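PDB 4Q97: novel antigen receptor from Ginglymostoma cirratum, which serves as an antibody of the nurse shark immune system, represented here by its first constant (C1) domain, an immunoglobulin-fold module. Local coordinates for residues V13-S18 / L31-S36; F58-P63 / C73-K78. All blocks are in the same frame, centred on the assembly; numbering follows the deposited sequence.

Contact 1 (V13-S18 / L31-S36)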
loop_
_atom_site.group_PDB
_atom_site.type_symbol
_atom_site.label_atom_id
_atom_site.label_comp_id
_atom_site.label_asym_id
_atom_site.label_seq_id
_atom_site.Cartn_x
_atom_site.Cartn_y
_atom_site.Cartn_z
ATOM N N VAL A 13 7.915 -5.899 6.502
ATOM C CA VAL A 13 8.089 -4.561 5.956
ATOM C C VAL A 13 8.525 -4.643 4.505
ATOM O O VAL A 13 9.459 -5.362 4.159
ATOM C CB VAL A 13 9.142 -3.773 6.763
ATOM C CG1 VAL A 13 9.476 -2.444 6.090
ATOM C CG2 VAL A 13 8.650 -3.564 8.185
ATOM N N SER A 14 7.840 -3.896 3.655
ATOM C CA SER A 14 8.116 -3.943 2.243
ATOM C C SER A 14 7.871 -2.559 1.644
ATOM O O SER A 14 6.788 -1.979 1.796
ATOM C CB SER A 14 7.242 -5.026 1.618
ATOM O OG SER A 14 7.212 -4.950 0.214
ATOM N N LEU A 15 8.913 -2.019 1.014
ATOM C CA LEU A 15 8.846 -0.717 0.370
ATOM C C LEU A 15 8.672 -0.894 -1.134
ATOM O O LEU A 15 9.437 -1.621 -1.781
ATOM C CB LEU A 15 10.109 0.094 0.647
ATOM C CG LEU A 15 9.860 1.595 0.634
ATOM C CD1 LEU A 15 10.095 2.204 1.991
ATOM C CD2 LEU A 15 10.764 2.287 -0.351
ATOM N N LEU A 16 7.657 -0.237 -1.683
ATOM C CA LEU A 16 7.318 -0.400 -3.092
ATOM C C LEU A 16 7.157 0.955 -3.770
ATOM O O LEU A 16 6.721 1.924 -3.145
ATOM C CB LEU A 16 6.030 -1.223 -3.245
ATOM C CG LEU A 16 5.885 -2.461 -2.357
ATOM C CD1 LEU A 16 4.443 -2.958 -2.324
ATOM C CD2 LEU A 16 6.845 -3.561 -2.787
ATOM N N HIS A 17 7.505 1.010 -5.052
ATOM C CA HIS A 17 7.371 2.242 -5.820
ATOM C C HIS A 17 6.408 2.043 -6.980
ATOM O O HIS A 17 6.300 0.946 -7.528
ATOM C CB HIS A 17 8.736 2.708 -6.339
ATOM C CG HIS A 17 9.119 2.109 -7.658
ATOM N ND1 HIS A 17 9.185 0.748 -7.871
ATOM C CD2 HIS A 17 9.450 2.690 -8.837
ATOM C CE1 HIS A 17 9.532 0.516 -9.124
ATOM N NE2 HIS A 17 9.708 1.678 -9.728
ATOM N N SER A 18 5.698 3.104 -7.333
ATOM C CA SER A 18 4.998 3.153 -8.611
ATOM C C SER A 18 5.219 4.506 -9.267
ATOM O O SER A 18 5.132 5.552 -8.614
ATOM C CB SER A 18 3.503 2.868 -8.453
ATOM O OG SER A 18 2.879 3.835 -7.625
ATOM N N LEU A 31 5.546 6.143 -3.173
ATOM C CA LEU A 31 6.201 5.066 -2.449
ATOM C C LEU A 31 5.259 4.539 -1.386
ATOM O O LEU A 31 4.585 5.312 -0.706
ATOM C CB LEU A 31 7.502 5.541 -1.802
ATOM C CG LEU A 31 8.608 6.099 -2.693
ATOM C CD1 LEU A 31 9.871 6.285 -1.871
ATOM C CD2 LEU A 31 8.885 5.197 -3.884
ATOM N N VAL A 32 5.208 3.218 -1.259
ATOM C CA VAL A 32 4.374 2.575 -0.260
ATOM C C VAL A 32 5.257 1.789 0.702
ATOM O O VAL A 32 5.982 0.874 0.298
ATOM C CB VAL A 32 3.323 1.635 -0.897
ATOM C CG1 VAL A 32 2.503 0.932 0.179
ATOM C CG2 VAL A 32 2.405 2.405 -1.833
ATOM N N CYS A 33 5.202 2.161 1.974
ATOM C CA CYS A 33 5.810 1.337 3.006
ATOM C C CYS A 33 4.741 0.410 3.583
ATOM O O CYS A 33 3.953 0.803 4.443
ATOM C CB CYS A 33 6.461 2.199 4.087
ATOM S SG CYS A 33 7.346 1.270 5.355
ATOM N N LEU A 34 4.711 -0.819 3.076
ATOM C CA LEU A 34 3.783 -1.825 3.564
ATOM C C LEU A 34 4.295 -2.513 4.813
ATOM O O LEU A 34 5.392 -3.071 4.817
ATOM C CB LEU A 34 3.504 -2.878 2.503
ATOM C CG LEU A 34 2.259 -3.670 2.868
ATOM C CD1 LEU A 34 1.036 -2.765 2.842
ATOM C CD2 LEU A 34 2.115 -4.819 1.901
ATOM N N ILE A 35 3.472 -2.475 5.858
ATOM C CA ILE A 35 3.781 -3.047 7.163
ATOM C C ILE A 35 2.650 -4.007 7.549
ATOM O O ILE A 35 1.564 -3.569 7.929
ATOM C CB ILE A 35 3.856 -1.950 8.246
ATOM C CG1 ILE A 35 4.725 -0.774 7.788
ATOM C CG2 ILE A 35 4.362 -2.541 9.554
ATOM C CD1 ILE A 35 4.499 0.506 8.577
ATOM N N SER A 36 2.915 -5.307 7.471
ATOM C CA SER A 36 1.872 -6.313 7.674
ATOM C C SER A 36 2.324 -7.441 8.588
ATOM O O SER A 36 3.507 -7.775 8.632
ATOM C CB SER A 36 1.457 -6.897 6.321
ATOM O OG SER A 36 2.583 -7.408 5.639
#
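Leu31 meets His17 through a methyl group and not through the imidazole: Leu31 CD2 comes within 3.5 Å of His17 CB, whereas the ring itself leads off beyond the pair. CG of Leu31 stands anti to the carbonyl carbon (chi1 -60°), and the end of the side chain comes nearer the neighbouring strand, where CD1 meets Leu15 CD2 more loosely at 4.4 Å. One residue on, Val32 forms an antiparallel hydrogen-bonded pair with Leu16. Val32 N reaches Leu16 O at 2.7 Å in a nearly straight bond (169°), and Leu16 N returns to Val32 O at 2.8 Å. Each of these carbonyl oxygens also receives a CA-H contact, Leu16 O from Leu31 and Val32 O from Leu15, as is usual where antiparallel strands pair closely.

Cys33 turns to the face shared by Val13, Leu15 and Leu31, the inner face of an immunoglobulin beta sandwich. Its disulfide to Cys92 ties this sheet to the opposite one, and Trp47 packs against the same half-cystine, the classic core of the fold. From the flanking edge strand, Leu15 CD1 approaches Cys33 CB at 4.2 Å. Val13 CG1 lies 4.3 Å from Cys33 SG, which stands anti to the backbone N (chi1 -176°); Leu15 also touches Cys92, the other half of the bridge.

Leu34 returns to the outer face alongside Ser14, Leu16 and Val32, where the second subunit packs, its Leu76 against Leu34 and its Ser18 against Ser14. Leu34 N donates a hydrogen bond to Ser14 O at 2.7 Å, and Leu34 CB lies 3.5 Å from that same oxygen. Ser14 N in turn donates to Leu34 O. Ile35 and Val13 form a non-hydrogen-bonded pair, and both side chains touch Val94 of the facing sheet.

Contact 2 (F58-P63 / C73-K78); sequences FATTSP and CASLLK
Thr60 and Ser75 join their strands hydroxyl to hydroxyl, OG1 of the threonine standing 2.9 Å from OG of the serine in a hydrogen bond that either could donate. Ser75 OG also takes the indole NE1 of Trp47, so two partners grip this buried oxygen. A second hydroxyl works against backbone: Thr61 OG1 accepts Ala74 N at 3.0 Å in an almost straight bond (173°). Its chi1 of 70° sets OG1 between the backbone N and carbonyl carbon, from where it can do the work of a main-chain acceptor just past the regular strand pairing. Thr61 N donates to Ala74 O at 2.8 Å, and Ala59 N to Leu76 O at 2.8 Å; the return bond from Leu76 N is modelled very short, its exact length doubtful.

Phe58-Leu77 and Pro63-Cys73 provide apolar contacts. Phe58 CB rests 3.9 Å from Leu77 CD1 while its ring swings off to meet Trp47, the planes inclined by about 50°. Pro63 CB touches Cys73 CB at 4.1 Å. Separately, Thr60 CG2 approaches Cys73 SG to 4.1 Å. The arrangement is a beta hairpin at the edge of a four-stranded immunoglobulin sheet, the D-E pair of a C1-set domain.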
loop_
_atom_site.group_PDB
_atom_site.type_symbol
_atom_site.label_atom_id
_atom_site.label_comp_id
_atom_site.label_asym_id
_atom_site.label_seq_id
_atom_site.Cartn_x
_atom_site.Cartn_y
_atom_site.Cartn_z
ATOM N N PHE A 58 3.888 12.645 3.821
ATOM C CA PHE A 58 3.484 11.259 4.032
ATOM C C PHE A 58 2.276 11.052 4.940
ATOM O O PHE A 58 2.123 11.714 5.971
ATOM C CB PHE A 58 4.670 10.378 4.461
ATOM C CG PHE A 58 5.166 10.628 5.859
ATOM C CD1 PHE A 58 4.645 9.917 6.936
ATOM C CD2 PHE A 58 6.191 11.543 6.097
ATOM C CE1 PHE A 58 5.114 10.133 8.226
ATOM C CE2 PHE A 58 6.665 11.761 7.384
ATOM C CZ PHE A 58 6.127 11.054 8.450
ATOM N N ALA A 59 1.420 10.124 4.521
ATOM C CA ALA A 59 0.284 9.679 5.312
ATOM C C ALA A 59 0.422 8.191 5.591
ATOM O O ALA A 59 0.932 7.434 4.760
ATOM C CB ALA A 59 -1.017 9.965 4.579
ATOM N N THR A 60 -0.020 7.780 6.772
ATOM C CA THR A 60 -0.058 6.375 7.134
ATOM C C THR A 60 -1.518 6.024 7.365
ATOM O O THR A 60 -2.218 6.738 8.091
ATOM C CB THR A 60 0.797 6.089 8.389
ATOM O OG1 THR A 60 2.151 6.501 8.154
ATOM C CG2 THR A 60 0.786 4.600 8.741
ATOM N N THR A 61 -1.980 4.948 6.728
ATOM C CA THR A 61 -3.362 4.496 6.875
ATOM C C THR A 61 -3.589 3.948 8.282
ATOM O O THR A 61 -2.633 3.590 8.979
ATOM C CB THR A 61 -3.746 3.410 5.835
ATOM O OG1 THR A 61 -3.068 2.179 6.128
ATOM C CG2 THR A 61 -3.411 3.857 4.403
ATOM N N SER A 62 -4.855 3.915 8.699
ATOM C CA SER A 62 -5.263 3.192 9.895
ATOM C C SER A 62 -5.103 1.705 9.598
ATOM O O SER A 62 -5.340 1.276 8.463
ATOM C CB SER A 62 -6.720 3.502 10.248
ATOM O OG SER A 62 -6.859 4.798 10.807
ATOM N N PRO A 63 -4.696 0.910 10.605
ATOM C CA PRO A 63 -4.429 -0.499 10.337
ATOM C C PRO A 63 -5.702 -1.327 10.200
ATOM O O PRO A 63 -6.717 -1.013 10.821
ATOM C CB PRO A 63 -3.659 -0.939 11.578
ATOM C CG PRO A 63 -4.224 -0.090 12.667
ATOM C CD PRO A 63 -4.488 1.246 12.029
ATOM N N CYS A 73 -0.913 -2.245 7.682
ATOM C CA CYS A 73 -1.173 -0.858 7.339
ATOM C C CYS A 73 -0.185 -0.434 6.276
ATOM O O CYS A 73 0.790 -1.142 6.013
ATOM C CB CYS A 73 -1.112 0.052 8.572
ATOM S SG CYS A 73 0.540 0.491 9.143
ATOM N N ALA A 74 -0.448 0.708 5.652
ATOM C CA ALA A 74 0.450 1.241 4.639
ATOM C C ALA A 74 0.816 2.676 4.983
ATOM O O ALA A 74 -0.033 3.455 5.433
ATOM C CB ALA A 74 -0.193 1.163 3.262
ATOM N N SER A 75 2.090 3.011 4.796
ATOM C CA SER A 75 2.541 4.391 4.906
ATOM C C SER A 75 2.852 4.923 3.514
ATOM O O SER A 75 3.677 4.357 2.789
ATOM C CB SER A 75 3.758 4.512 5.822
ATOM O OG SER A 75 4.049 5.877 6.076
ATOM N N LEU A 76 2.187 6.017 3.154
ATOM C CA LEU A 76 2.215 6.542 1.794
ATOM C C LEU A 76 2.993 7.846 1.672
ATOM O O LEU A 76 2.634 8.848 2.290
ATOM C CB LEU A 76 0.785 6.755 1.301
ATOM C CG LEU A 76 0.025 5.492 0.920
ATOM C CD1 LEU A 76 -1.480 5.708 0.987
ATOM C CD2 LEU A 76 0.462 5.067 -0.471
ATOM N N LEU A 77 4.049 7.822 0.863
ATOM C CA LEU A 77 4.847 9.010 0.608
ATOM C C LEU A 77 4.839 9.373 -0.873
ATOM O O LEU A 77 5.131 8.533 -1.734
ATOM C CB LEU A 77 6.283 8.828 1.112
ATOM C CG LEU A 77 7.322 9.906 0.759
ATOM C CD1 LEU A 77 7.095 11.195 1.537
ATOM C CD2 LEU A 77 8.733 9.394 0.995
ATOM N N LYS A 78 4.482 10.625 -1.155
ATOM C CA LYS A 78 4.631 11.185 -2.493
ATOM C C LYS A 78 5.972 11.890 -2.529
ATOM O O LYS A 78 6.207 12.823 -1.753
ATOM C CB LYS A 78 3.532 12.202 -2.806
ATOM C CG LYS A 78 2.177 11.915 -2.185
ATOM C CD LYS A 78 1.210 13.039 -2.510
ATOM C CE LYS A 78 0.313 13.373 -1.327
ATOM N NZ LYS A 78 -0.196 14.774 -1.413
#

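In the fold
Along the chain the two contacts follow in series, contact 1 closing before contact 2 opens, and their centres lie about 9 Å apart. Both belong to one antiparallel sheet ordered 12-18, 28-38, 71-80, 58-65, so contact 1 supplies one outer pair and contact 2 the other. The inner strands 28-38 and 71-80 join them: Cys33 N lies 2.8 Å from Ser75 O, a probable hydrogen bond, and Val32 CG2 packs on Leu76 CD2 at 3.6 Å. Together they make up the A-B-E-D sheet of the C1-set domain. One face meets the other sheet of the sandwich, Trp47 included, and the opposite one packs against the second subunit.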